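Local atomic coordinates of conserved exported protein (Bacteroides fragilis, PDB entry 3CLW), a protein that is of unknown function but probably hydrolyses O-glycosidic bonds as an exported glycoside hydrolase with a TIM-barrel catalytic fold. Residues I72-E78 against N90-F95; I252-Y257 against E298-N302; N59-M63 against M392-A397; A161-V165 against L214-I218. All coordinates share one frame; numbering follows the deposited sequence.

Contact 1. Residues I72-E78 against N90-F95; sequences IGAGSYE and NRTECF
T92 and S76 each offer a hydroxyl to the backbone of the opposite loop. T92 OG1 sits between its own backbone N and carbonyl carbon (chi1 67°), which turns it to the opposing backbone, where it receives A74 N at 2.8 Å and, weakly, G75 N. S76 adopts the same kind of first torsion and holds its OG 3.1 Å from T92 N, which donates to it. Both hydroxyls also bond OE1 of E198, so a single carboxylate ties the two small polar residues together from outside. Between them Y77 N bonds T92 O at 2.9 Å.

Glycine suits position 73: G73 CA lies 3.0 Å from E93 O in a CA-H...O contact, and a CB would point into that oxygen and T92; G75 takes a positive phi, which glycine adopts without strain. A bend at chi2 (89°) folds the E78 carboxylate back so that OE2 accepts C94 N at 3.1 Å, almost straight and on the syn side. The same OE2 forms a salt bridge with K106, whose NZ also holds C94 O. Outside, the Y77 ring and the E93 chain run side by side, CD2 to CG 4.0 Å, while R80 makes a cation-pi contact with that ring. At the inner end I72 CD1 touches the edge of the F95 ring at CE2 (4.0 Å), and a water bridges G73 O to F95 N.

Both segments belong to a beta-to-alpha loop of the TIM barrel, strand 68-71 to helix 108-119, folded on itself; I72, C94 and F95 rest on helix 157-173.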
loop_
_atom_site.group_PDB
_atom_site.type_symbol
_atom_site.label_atom_id
_atom_site.label_comp_id
_atom_site.label_asym_id
_atom_site.label_seq_id
_atom_site.Cartn_x
_atom_site.Cartn_y
_atom_site.Cartn_z
ATOM N N ILE A 72 4.927 -6.380 -12.351
ATOM C CA ILE A 72 5.080 -7.094 -13.594
ATOM C C ILE A 72 5.825 -6.160 -14.546
ATOM O O ILE A 72 5.367 -5.046 -14.849
ATOM C CB ILE A 72 3.709 -7.540 -14.149
ATOM C CG1 ILE A 72 3.018 -8.503 -13.152
ATOM C CG2 ILE A 72 3.860 -8.174 -15.508
ATOM C CD1 ILE A 72 3.812 -9.773 -12.803
ATOM N N GLY A 73 7.002 -6.605 -14.972
ATOM C CA GLY A 73 7.874 -5.803 -15.813
ATOM C C GLY A 73 7.399 -5.558 -17.243
ATOM O O GLY A 73 6.649 -6.341 -17.818
ATOM N N ALA A 74 7.913 -4.487 -17.824
ATOM C CA ALA A 74 7.473 -3.974 -19.112
ATOM C C ALA A 74 8.655 -4.061 -20.064
ATOM O O ALA A 74 8.547 -3.688 -21.234
ATOM C CB ALA A 74 6.987 -2.522 -18.957
ATOM N N GLY A 75 9.794 -4.543 -19.546
ATOM C CA GLY A 75 10.954 -4.850 -20.367
ATOM C C GLY A 75 11.879 -3.686 -20.666
ATOM O O GLY A 75 12.587 -3.687 -21.670
ATOM N N SER A 76 11.892 -2.682 -19.811
ATOM C CA SER A 76 12.851 -1.621 -19.992
ATOM C C SER A 76 14.301 -2.161 -19.853
ATOM O O SER A 76 15.242 -1.539 -20.307
ATOM C CB SER A 76 12.596 -0.493 -18.996
ATOM O OG SER A 76 12.527 -0.975 -17.680
ATOM N N TYR A 77 14.457 -3.334 -19.257
ATOM C CA TYR A 77 15.756 -3.981 -19.189
ATOM C C TYR A 77 16.179 -4.571 -20.541
ATOM O O TYR A 77 17.280 -4.293 -21.011
ATOM C CB TYR A 77 15.803 -5.052 -18.081
ATOM C CG TYR A 77 17.108 -5.830 -18.081
ATOM C CD1 TYR A 77 18.235 -5.324 -17.432
ATOM C CD2 TYR A 77 17.224 -7.060 -18.753
ATOM C CE1 TYR A 77 19.438 -6.014 -17.422
ATOM C CE2 TYR A 77 18.417 -7.747 -18.764
ATOM C CZ TYR A 77 19.543 -7.214 -18.086
ATOM O OH TYR A 77 20.776 -7.903 -18.063
ATOM N N GLU A 78 15.343 -5.408 -21.165
ATOM C CA GLU A 78 15.662 -5.910 -22.526
ATOM C C GLU A 78 15.829 -4.755 -23.539
ATOM O O GLU A 78 16.575 -4.879 -24.486
ATOM C CB GLU A 78 14.567 -6.852 -23.064
ATOM C CG GLU A 78 14.459 -8.211 -22.387
ATOM C CD GLU A 78 13.517 -8.194 -21.183
ATOM O OE1 GLU A 78 13.227 -7.082 -20.650
ATOM O OE2 GLU A 78 13.063 -9.298 -20.780
ATOM N N ASN A 90 15.988 0.412 -11.669
ATOM C CA ASN A 90 14.568 0.621 -11.931
ATOM C C ASN A 90 14.071 0.023 -13.238
ATOM O O ASN A 90 12.891 0.168 -13.569
ATOM C CB ASN A 90 14.247 2.106 -11.882
ATOM C CG ASN A 90 14.467 2.702 -10.505
ATOM O OD1 ASN A 90 14.803 2.009 -9.566
ATOM N ND2 ASN A 90 14.279 3.986 -10.394
ATOM N N ARG A 91 14.972 -0.641 -13.962
ATOM C CA ARG A 91 14.635 -1.386 -15.172
ATOM C C ARG A 91 14.002 -2.715 -14.790
ATOM O O ARG A 91 14.320 -3.280 -13.732
ATOM C CB ARG A 91 15.900 -1.648 -16.004
ATOM C CG ARG A 91 16.306 -0.452 -16.857
ATOM C CD ARG A 91 17.719 -0.618 -17.417
ATOM N NE ARG A 91 18.218 0.664 -17.889
ATOM C CZ ARG A 91 19.496 1.052 -17.818
ATOM N NH1 ARG A 91 20.455 0.277 -17.285
ATOM N NH2 ARG A 91 19.801 2.235 -18.277
ATOM N N THR A 92 13.107 -3.206 -15.646
ATOM C CA THR A 92 12.410 -4.478 -15.412
ATOM C C THR A 92 12.545 -5.378 -16.623
ATOM O O THR A 92 12.562 -4.887 -17.762
ATOM C CB THR A 92 10.866 -4.276 -15.129
ATOM O OG1 THR A 92 10.201 -3.788 -16.311
ATOM C CG2 THR A 92 10.631 -3.275 -14.025
ATOM N N GLU A 93 12.623 -6.681 -16.401
ATOM C CA GLU A 93 12.449 -7.608 -17.485
ATOM C C GLU A 93 10.969 -7.697 -17.921
ATOM O O GLU A 93 10.094 -7.113 -17.291
ATOM C CB GLU A 93 12.947 -8.998 -17.080
ATOM C CG GLU A 93 14.430 -9.016 -16.718
ATOM C CD GLU A 93 14.864 -10.358 -16.238
ATOM O OE1 GLU A 93 14.520 -10.722 -15.099
ATOM O OE2 GLU A 93 15.512 -11.062 -17.032
ATOM N N CYS A 94 10.702 -8.395 -19.018
ATOM C CA CYS A 94 9.324 -8.642 -19.426
ATOM C C CYS A 94 9.201 -10.123 -19.762
ATOM O O CYS A 94 10.008 -10.658 -20.541
ATOM C CB CYS A 94 8.906 -7.757 -20.636
ATOM S SG CYS A 94 7.139 -7.819 -21.019
ATOM N N PHE A 95 8.178 -10.777 -19.210
ATOM C CA PHE A 95 7.906 -12.183 -19.580
ATOM C C PHE A 95 7.662 -12.368 -21.092
ATOM O O PHE A 95 8.004 -13.412 -21.646
ATOM C CB PHE A 95 6.704 -12.763 -18.809
ATOM C CG PHE A 95 6.877 -12.779 -17.299
ATOM C CD1 PHE A 95 8.024 -13.301 -16.721
ATOM C CD2 PHE A 95 5.880 -12.263 -16.469
ATOM C CE1 PHE A 95 8.156 -13.339 -15.311
ATOM C CE2 PHE A 95 6.008 -12.286 -15.062
ATOM C CZ PHE A 95 7.148 -12.812 -14.493
HETATM O O HOH W 1 6.817 -9.240 -17.275
#

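Contact 2. Residues I252-Y257 against E298-N302; sequences IHSMFY and ELSAN
Y257 and N302 make the tight part of this contact. CB of N302 lies over one face of the tyrosine ring, 3.8 Å from its centroid, a CH-pi contact; H253, from the tyrosine's own segment, covers the opposite face with ND1 above the ring centre. Held between them, the ring directs its OH to E298 O at 2.6 Å, in the carbonyl plane. That carbonyl lies in the last turn of helix 285-300, where N302 N bonds L299 O instead of E298 O, and the phenol supplies a donor. N302 bonds back to the other segment: with CG turned in between backbone N and carbonyl carbon (chi1 88°), its ND2 reaches F256 O at 2.7 Å, with the acceptor close to the amide plane. Its amide has further partners, ND2 bonding T306 OG1 and OD1 taking H304 N.

Helices 251-256 and 285-300 lie on the outside of the TIM barrel, and their ends are pinned here by polar groups, with a small apolar layer beneath. I252 CG2 meets L299 CD1 at 4.0 Å, the two side chains crossing at about a right angle. F256 CB stands further off, 4.4 Å from the same CD1; F256 and L299 both pack on V274 of strand 270-276.

Toward solvent the fit slackens. H253 NE2 donates to E298 OE2 over 3.3 Å, in the plane of the imidazole but well above that of the carboxylate. The other oxygen of E298 has a long, weak ion pair with R294, and exposed A301 brings its CB 3.6 Å from Y257 OH.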
loop_
_atom_site.group_PDB
_atom_site.type_symbol
_atom_site.label_atom_id
_atom_site.label_comp_id
_atom_site.label_asym_id
_atom_site.label_seq_id
_atom_site.Cartn_x
_atom_site.Cartn_y
_atom_site.Cartn_z
ATOM N N ILE A 252 -14.212 9.271 -8.844
ATOM C CA ILE A 252 -15.349 8.698 -8.148
ATOM C C ILE A 252 -16.657 8.801 -8.960
ATOM O O ILE A 252 -17.308 7.790 -9.201
ATOM C CB ILE A 252 -15.503 9.251 -6.705
ATOM C CG1 ILE A 252 -14.269 8.837 -5.854
ATOM C CG2 ILE A 252 -16.805 8.749 -6.097
ATOM C CD1 ILE A 252 -14.132 9.538 -4.475
ATOM N N HIS A 253 -17.023 10.007 -9.401
ATOM C CA HIS A 253 -18.333 10.206 -10.029
ATOM C C HIS A 253 -18.377 9.692 -11.456
ATOM O O HIS A 253 -19.387 9.114 -11.886
ATOM C CB HIS A 253 -18.803 11.669 -9.950
ATOM C CG HIS A 253 -19.348 12.045 -8.608
ATOM N ND1 HIS A 253 -20.664 11.845 -8.255
ATOM C CD2 HIS A 253 -18.747 12.579 -7.518
ATOM C CE1 HIS A 253 -20.863 12.273 -7.023
ATOM N NE2 HIS A 253 -19.713 12.720 -6.552
ATOM N N SER A 254 -17.274 9.875 -12.166
ATOM C CA SER A 254 -17.217 9.516 -13.566
ATOM C C SER A 254 -17.077 8.009 -13.787
ATOM O O SER A 254 -17.584 7.486 -14.774
ATOM C CB SER A 254 -16.073 10.255 -14.228
ATOM O OG SER A 254 -15.947 9.840 -15.563
ATOM N N MET A 255 -16.411 7.325 -12.850
ATOM C CA MET A 255 -16.065 5.894 -12.980
ATOM C C MET A 255 -16.816 4.988 -11.998
ATOM O O MET A 255 -17.089 3.825 -12.319
ATOM C CB MET A 255 -14.532 5.658 -12.889
ATOM C CG MET A 255 -13.691 6.385 -13.988
ATOM S SD MET A 255 -12.014 5.813 -14.412
ATOM C CE MET A 255 -12.459 4.504 -15.520
ATOM N N PHE A 256 -17.145 5.507 -10.813
ATOM C CA PHE A 256 -17.722 4.670 -9.770
ATOM C C PHE A 256 -19.139 5.097 -9.309
ATOM O O PHE A 256 -19.587 4.728 -8.216
ATOM C CB PHE A 256 -16.732 4.531 -8.599
ATOM C CG PHE A 256 -15.471 3.740 -8.951
ATOM C CD1 PHE A 256 -14.349 4.375 -9.464
ATOM C CD2 PHE A 256 -15.431 2.347 -8.773
ATOM C CE1 PHE A 256 -13.191 3.631 -9.784
ATOM C CE2 PHE A 256 -14.284 1.604 -9.085
ATOM C CZ PHE A 256 -13.169 2.238 -9.598
ATOM N N TYR A 257 -19.824 5.867 -10.160
ATOM C CA TYR A 257 -21.290 6.059 -10.097
ATOM C C TYR A 257 -21.914 5.403 -11.323
ATOM O O TYR A 257 -21.286 5.303 -12.373
ATOM C CB TYR A 257 -21.666 7.543 -10.044
ATOM C CG TYR A 257 -21.690 8.109 -8.647
ATOM C CD1 TYR A 257 -22.865 8.677 -8.119
ATOM C CD2 TYR A 257 -20.552 8.073 -7.843
ATOM C CE1 TYR A 257 -22.899 9.200 -6.817
ATOM C CE2 TYR A 257 -20.568 8.573 -6.562
ATOM C CZ TYR A 257 -21.742 9.140 -6.037
ATOM O OH TYR A 257 -21.744 9.642 -4.748
ATOM N N GLU A 298 -18.359 11.091 -0.659
ATOM C CA GLU A 298 -18.698 10.900 -2.080
ATOM C C GLU A 298 -18.793 9.446 -2.465
ATOM O O GLU A 298 -19.696 9.056 -3.185
ATOM C CB GLU A 298 -17.692 11.555 -3.028
ATOM C CG GLU A 298 -17.358 13.004 -2.760
ATOM C CD GLU A 298 -18.530 13.915 -2.837
ATOM O OE1 GLU A 298 -18.408 15.065 -2.332
ATOM O OE2 GLU A 298 -19.570 13.485 -3.392
ATOM N N LEU A 299 -17.830 8.641 -2.011
ATOM C CA LEU A 299 -17.823 7.219 -2.397
ATOM C C LEU A 299 -18.979 6.450 -1.794
ATOM O O LEU A 299 -19.555 5.607 -2.463
ATOM C CB LEU A 299 -16.480 6.531 -2.089
ATOM C CG LEU A 299 -16.147 5.213 -2.786
ATOM C CD1 LEU A 299 -16.359 5.236 -4.306
ATOM C CD2 LEU A 299 -14.709 4.795 -2.432
ATOM N N SER A 300 -19.321 6.703 -0.541
ATOM C CA SER A 300 -20.384 5.896 0.077
ATOM C C SER A 300 -21.808 6.230 -0.452
ATOM O O SER A 300 -22.729 5.426 -0.335
ATOM C CB SER A 300 -20.321 5.980 1.599
ATOM O OG SER A 300 -20.671 7.284 2.032
ATOM N N ALA A 301 -21.981 7.406 -1.047
ATOM C CA ALA A 301 -23.276 7.755 -1.656
ATOM C C ALA A 301 -23.456 7.174 -3.083
ATOM O O ALA A 301 -24.444 7.467 -3.748
ATOM C CB ALA A 301 -23.479 9.283 -1.638
ATOM N N ASN A 302 -22.526 6.332 -3.548
ATOM C CA ASN A 302 -22.668 5.717 -4.878
ATOM C C ASN A 302 -23.682 4.561 -4.932
ATOM O O ASN A 302 -24.019 4.056 -6.013
ATOM C CB ASN A 302 -21.284 5.327 -5.451
ATOM C CG ASN A 302 -20.820 3.929 -5.051
ATOM O OD1 ASN A 302 -21.240 3.375 -4.051
ATOM N ND2 ASN A 302 -19.952 3.352 -5.865
#

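Contact 3. Residues N59-M63 against M392-A397; sequences NPIGM and MLWTTA
Helix 391-400, which packs between barrel helix 328-347 and a strand of the C-terminal beta-rich region, is met here by the loop leading into strand 68-71. No hydrogen bond crosses; M63 and W394 carry the packing. M63 is extended beyond CG (chi2 169°), which carries the flexible thioether across the helix surface, with SD 4.0 Å from L393 CG and equally 4.0 Å from T396 CG2. The methyl CE lies too near T396 and L393 in the model for its exact position to be trusted.

The flat indole instead meets backbone: W394 CH2 has I61 O at its edge, 3.6 Å away, and CZ3 is 3.8 Å from G62 N. L393 CD2 covers one face of that indole, while NE1 bonds T389 OG1. G62 is nearly fully extended, a conformation easy for glycine, and its O touches A397 CB at 3.6 Å; alanine's small methyl permits this close approach. T396 keeps its OG1 on M392 O, 2.8 Å, and also bonds W356 NE1.

Around the contact, P60 and W394 lean on strand 461-467, M63 and M392 on W356 of strand 353-356, and M392 and T396 on helix 328-347.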
loop_
_atom_site.group_PDB
_atom_site.type_symbol
_atom_site.label_atom_id
_atom_site.label_comp_id
_atom_site.label_asym_id
_atom_site.label_seq_id
_atom_site.Cartn_x
_atom_site.Cartn_y
_atom_site.Cartn_z
ATOM N N ASN A 59 7.272 -10.697 21.572
ATOM C CA ASN A 59 7.251 -9.536 20.665
ATOM C C ASN A 59 6.997 -9.964 19.238
ATOM O O ASN A 59 7.660 -10.891 18.757
ATOM C CB ASN A 59 8.599 -8.787 20.642
ATOM C CG ASN A 59 9.104 -8.416 22.012
ATOM O OD1 ASN A 59 8.416 -7.760 22.794
ATOM N ND2 ASN A 59 10.326 -8.824 22.308
ATOM N N PRO A 60 6.089 -9.251 18.529
ATOM C CA PRO A 60 5.835 -9.520 17.103
ATOM C C PRO A 60 7.142 -9.424 16.320
ATOM O O PRO A 60 7.960 -8.537 16.605
ATOM C CB PRO A 60 4.907 -8.379 16.703
ATOM C CG PRO A 60 4.182 -8.005 18.002
ATOM C CD PRO A 60 5.284 -8.115 19.029
ATOM N N ILE A 61 7.370 -10.312 15.360
ATOM C CA ILE A 61 8.653 -10.272 14.672
ATOM C C ILE A 61 8.726 -9.314 13.482
ATOM O O ILE A 61 9.813 -9.081 12.940
ATOM C CB ILE A 61 9.168 -11.677 14.231
ATOM C CG1 ILE A 61 8.240 -12.318 13.209
ATOM C CG2 ILE A 61 9.465 -12.585 15.444
ATOM C CD1 ILE A 61 8.948 -13.392 12.425
ATOM N N GLY A 62 7.588 -8.741 13.097
ATOM C CA GLY A 62 7.524 -7.949 11.874
ATOM C C GLY A 62 6.141 -7.392 11.578
ATOM O O GLY A 62 5.262 -7.407 12.440
ATOM N N MET A 63 5.967 -6.892 10.359
ATOM C CA MET A 63 4.673 -6.351 9.934
ATOM C C MET A 63 3.602 -7.429 9.728
ATOM O O MET A 63 2.429 -7.144 9.887
ATOM C CB MET A 63 4.837 -5.533 8.657
ATOM C CG MET A 63 5.229 -4.041 8.858
ATOM S SD MET A 63 5.731 -3.191 7.342
ATOM C CE MET A 63 5.814 -1.626 7.959
ATOM N N MET A 392 8.785 3.274 11.083
ATOM C CA MET A 392 7.678 3.163 10.166
ATOM C C MET A 392 7.332 1.700 10.046
ATOM O O MET A 392 6.166 1.361 9.950
ATOM C CB MET A 392 8.005 3.780 8.795
ATOM C CG MET A 392 7.930 5.342 8.765
ATOM S SD MET A 392 8.607 6.219 7.352
ATOM C CE MET A 392 10.380 5.940 7.623
ATOM N N LEU A 393 8.330 0.815 10.088
ATOM C CA LEU A 393 7.999 -0.596 10.029
ATOM C C LEU A 393 7.169 -0.948 11.251
ATOM O O LEU A 393 6.127 -1.573 11.144
ATOM C CB LEU A 393 9.256 -1.490 9.926
ATOM C CG LEU A 393 9.009 -3.000 9.709
ATOM C CD1 LEU A 393 10.187 -3.696 9.036
ATOM C CD2 LEU A 393 8.733 -3.703 11.029
ATOM N N TRP A 394 7.642 -0.540 12.419
ATOM C CA TRP A 394 6.992 -0.904 13.674
ATOM C C TRP A 394 5.606 -0.254 13.898
ATOM O O TRP A 394 4.673 -0.891 14.409
ATOM C CB TRP A 394 7.989 -0.729 14.828
ATOM C CG TRP A 394 9.201 -1.587 14.553
ATOM C CD1 TRP A 394 10.479 -1.157 14.244
ATOM C CD2 TRP A 394 9.235 -3.032 14.477
ATOM N NE1 TRP A 394 11.288 -2.255 14.038
ATOM C CE2 TRP A 394 10.547 -3.403 14.144
ATOM C CE3 TRP A 394 8.265 -4.044 14.652
ATOM C CZ2 TRP A 394 10.935 -4.745 14.007
ATOM C CZ3 TRP A 394 8.632 -5.350 14.496
ATOM C CH2 TRP A 394 9.963 -5.702 14.167
ATOM N N THR A 395 5.445 0.980 13.464
ATOM C CA THR A 395 4.145 1.637 13.622
ATOM C C THR A 395 3.119 1.054 12.651
ATOM O O THR A 395 1.935 0.965 12.996
ATOM C CB THR A 395 4.216 3.166 13.471
ATOM O OG1 THR A 395 4.699 3.508 12.167
ATOM C CG2 THR A 395 5.139 3.766 14.543
ATOM N N THR A 396 3.569 0.639 11.466
ATOM C CA THR A 396 2.693 -0.120 10.545
ATOM C C THR A 396 2.277 -1.432 11.203
ATOM O O THR A 396 1.099 -1.792 11.209
ATOM C CB THR A 396 3.363 -0.428 9.190
ATOM O OG1 THR A 396 3.753 0.790 8.564
ATOM C CG2 THR A 396 2.405 -1.157 8.258
ATOM N N ALA A 397 3.256 -2.117 11.779
ATOM C CA ALA A 397 3.026 -3.395 12.460
ATOM C C ALA A 397 1.999 -3.317 13.589
ATOM O O ALA A 397 1.293 -4.277 13.810
ATOM C CB ALA A 397 4.376 -4.006 12.963
#

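Contact 4. Residues A161-V165 against L214-I218; sequences ARFLV and LDKAI
A161 and L214 bring the two helices to their nearest backbone approach: the methyl CB of A161 lies 3.5 Å from L214 N and 3.9 Å from L214 CG. Small residues do the close packing. A217 plays the corresponding part on the second helix, its CB facing both A161 and V165, and the segment axes pass 8.8 Å apart at a crossing angle of -47°. That value is near the one expected when ridges of residues four apart pack into each other's grooves, and A161 with V165, and L214 with I218, are spaced in just this way.

Branched aliphatic side chains fill the remainder. V165 places CG1 anti to its backbone N (chi1 164°), which points CG2 into the other helix; there CG2 touches A217 CB and I218 CG1, each at 3.7 Å, and L214 CD2 at 4.0 Å. CG1 meanwhile comes near A217 O. The side chains of V165 and I218 meet at about a right angle, and the valine methyl CG2 seats against the isoleucine's CG1. On the flank, L214 CD2 also reaches L164 CB at 4.1 Å, and the same methyl approaches A161 O.

No hydrogen bond crosses the interface. R162 offers only the aliphatic base of its chain, CG lying 4.4 Å from A217 CB, while its guanidinium forms a salt bridge with D158 on its own helix and can remain at the surface.

Helices 157-173 and 204-221 pack as neighbours on the outer wall of the barrel; L214 and I218 rest on I227 of strand 226-232, and L164 touches T129 just after strand 125-128.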
loop_
_atom_site.group_PDB
_atom_site.type_symbol
_atom_site.label_atom_id
_atom_site.label_comp_id
_atom_site.label_asym_id
_atom_site.label_seq_id
_atom_site.Cartn_x
_atom_site.Cartn_y
_atom_site.Cartn_z
ATOM N N ALA A 161 -4.099 -6.511 -21.957
ATOM C CA ALA A 161 -4.977 -7.241 -21.016
ATOM C C ALA A 161 -4.690 -8.740 -21.047
ATOM O O ALA A 161 -4.647 -9.386 -19.986
ATOM C CB ALA A 161 -6.455 -6.956 -21.288
ATOM N N ARG A 162 -4.484 -9.290 -22.245
ATOM C CA ARG A 162 -4.188 -10.698 -22.357
ATOM C C ARG A 162 -2.830 -11.087 -21.718
ATOM O O ARG A 162 -2.707 -12.145 -21.117
ATOM C CB ARG A 162 -4.266 -11.169 -23.799
ATOM C CG ARG A 162 -5.729 -11.363 -24.299
ATOM C CD ARG A 162 -5.741 -12.222 -25.556
ATOM N NE ARG A 162 -4.996 -11.595 -26.642
ATOM C CZ ARG A 162 -5.534 -10.799 -27.578
ATOM N NH1 ARG A 162 -6.846 -10.502 -27.572
ATOM N NH2 ARG A 162 -4.752 -10.281 -28.533
ATOM N N PHE A 163 -1.839 -10.211 -21.880
ATOM C CA PHE A 163 -0.524 -10.356 -21.285
ATOM C C PHE A 163 -0.621 -10.397 -19.752
ATOM O O PHE A 163 -0.088 -11.313 -19.142
ATOM C CB PHE A 163 0.408 -9.219 -21.722
ATOM C CG PHE A 163 1.628 -9.068 -20.845
ATOM C CD1 PHE A 163 2.667 -10.001 -20.904
ATOM C CD2 PHE A 163 1.734 -7.998 -19.956
ATOM C CE1 PHE A 163 3.809 -9.882 -20.088
ATOM C CE2 PHE A 163 2.890 -7.843 -19.139
ATOM C CZ PHE A 163 3.919 -8.822 -19.210
ATOM N N LEU A 164 -1.309 -9.409 -19.169
ATOM C CA LEU A 164 -1.557 -9.345 -17.726
ATOM C C LEU A 164 -2.330 -10.551 -17.171
ATOM O O LEU A 164 -1.979 -11.068 -16.120
ATOM C CB LEU A 164 -2.298 -8.068 -17.354
ATOM C CG LEU A 164 -1.571 -6.744 -17.577
ATOM C CD1 LEU A 164 -2.523 -5.595 -17.331
ATOM C CD2 LEU A 164 -0.403 -6.673 -16.582
ATOM N N VAL A 165 -3.345 -11.009 -17.900
ATOM C CA VAL A 165 -4.118 -12.171 -17.491
ATOM C C VAL A 165 -3.328 -13.467 -17.602
ATOM O O VAL A 165 -3.380 -14.279 -16.700
ATOM C CB VAL A 165 -5.483 -12.291 -18.245
ATOM C CG1 VAL A 165 -6.078 -13.685 -18.084
ATOM C CG2 VAL A 165 -6.446 -11.245 -17.736
ATOM N N LEU A 214 -9.566 -6.132 -19.811
ATOM C CA LEU A 214 -9.187 -7.059 -18.717
ATOM C C LEU A 214 -10.386 -7.897 -18.304
ATOM O O LEU A 214 -10.279 -9.091 -18.135
ATOM C CB LEU A 214 -8.642 -6.297 -17.513
ATOM C CG LEU A 214 -7.146 -6.007 -17.589
ATOM C CD1 LEU A 214 -6.835 -4.882 -16.631
ATOM C CD2 LEU A 214 -6.336 -7.297 -17.265
ATOM N N ASP A 215 -11.536 -7.256 -18.157
ATOM C CA ASP A 215 -12.776 -7.958 -17.825
ATOM C C ASP A 215 -13.015 -9.125 -18.775
ATOM O O ASP A 215 -13.238 -10.234 -18.344
ATOM C CB ASP A 215 -13.949 -6.991 -17.838
ATOM C CG ASP A 215 -15.257 -7.658 -17.459
ATOM O OD1 ASP A 215 -15.466 -7.942 -16.255
ATOM O OD2 ASP A 215 -16.081 -7.883 -18.378
ATOM N N LYS A 216 -12.940 -8.867 -20.069
ATOM C CA LYS A 216 -13.132 -9.886 -21.089
ATOM C C LYS A 216 -12.067 -10.996 -21.013
ATOM O O LYS A 216 -12.375 -12.189 -21.075
ATOM C CB LYS A 216 -13.106 -9.197 -22.454
ATOM C CG LYS A 216 -13.278 -10.099 -23.664
ATOM C CD LYS A 216 -13.098 -9.222 -24.912
ATOM C CE LYS A 216 -13.433 -9.938 -26.222
ATOM N NZ LYS A 216 -13.973 -8.935 -27.240
ATOM N N ALA A 217 -10.807 -10.592 -20.895
ATOM C CA ALA A 217 -9.689 -11.536 -20.792
ATOM C C ALA A 217 -9.786 -12.441 -19.534
ATOM O O ALA A 217 -9.514 -13.648 -19.599
ATOM C CB ALA A 217 -8.366 -10.742 -20.837
ATOM N N ILE A 218 -10.206 -11.878 -18.404
ATOM C CA ILE A 218 -10.349 -12.672 -17.166
ATOM C C ILE A 218 -11.463 -13.725 -17.295
ATOM O O ILE A 218 -11.352 -14.828 -16.733
ATOM C CB ILE A 218 -10.627 -11.774 -15.923
ATOM C CG1 ILE A 218 -9.358 -11.023 -15.493
ATOM C CG2 ILE A 218 -11.249 -12.605 -14.723
ATOM C CD1 ILE A 218 -9.623 -9.851 -14.511
#

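Along the chain, contact 3 opens first and closes last, with contacts 1, 4 and 2 following in that order between its two segments. Contacts 1 and 4 are neighbours, their centres about 19 Å apart: F163 of helix 157-173 packs on I72 and C94, so the long loop after strand 68-71 is coupled to helix 157-173 on the outside of the barrel. Contact 2 lies about 25 Å from contact 4 between centres, yet helix 204-221 borders both. Contact 3 stands on the other side of the chain's centre, about 34 and 36 Å from contacts 2 and 4, and joins the early part of the barrel chain to the helix that follows strand 386-389.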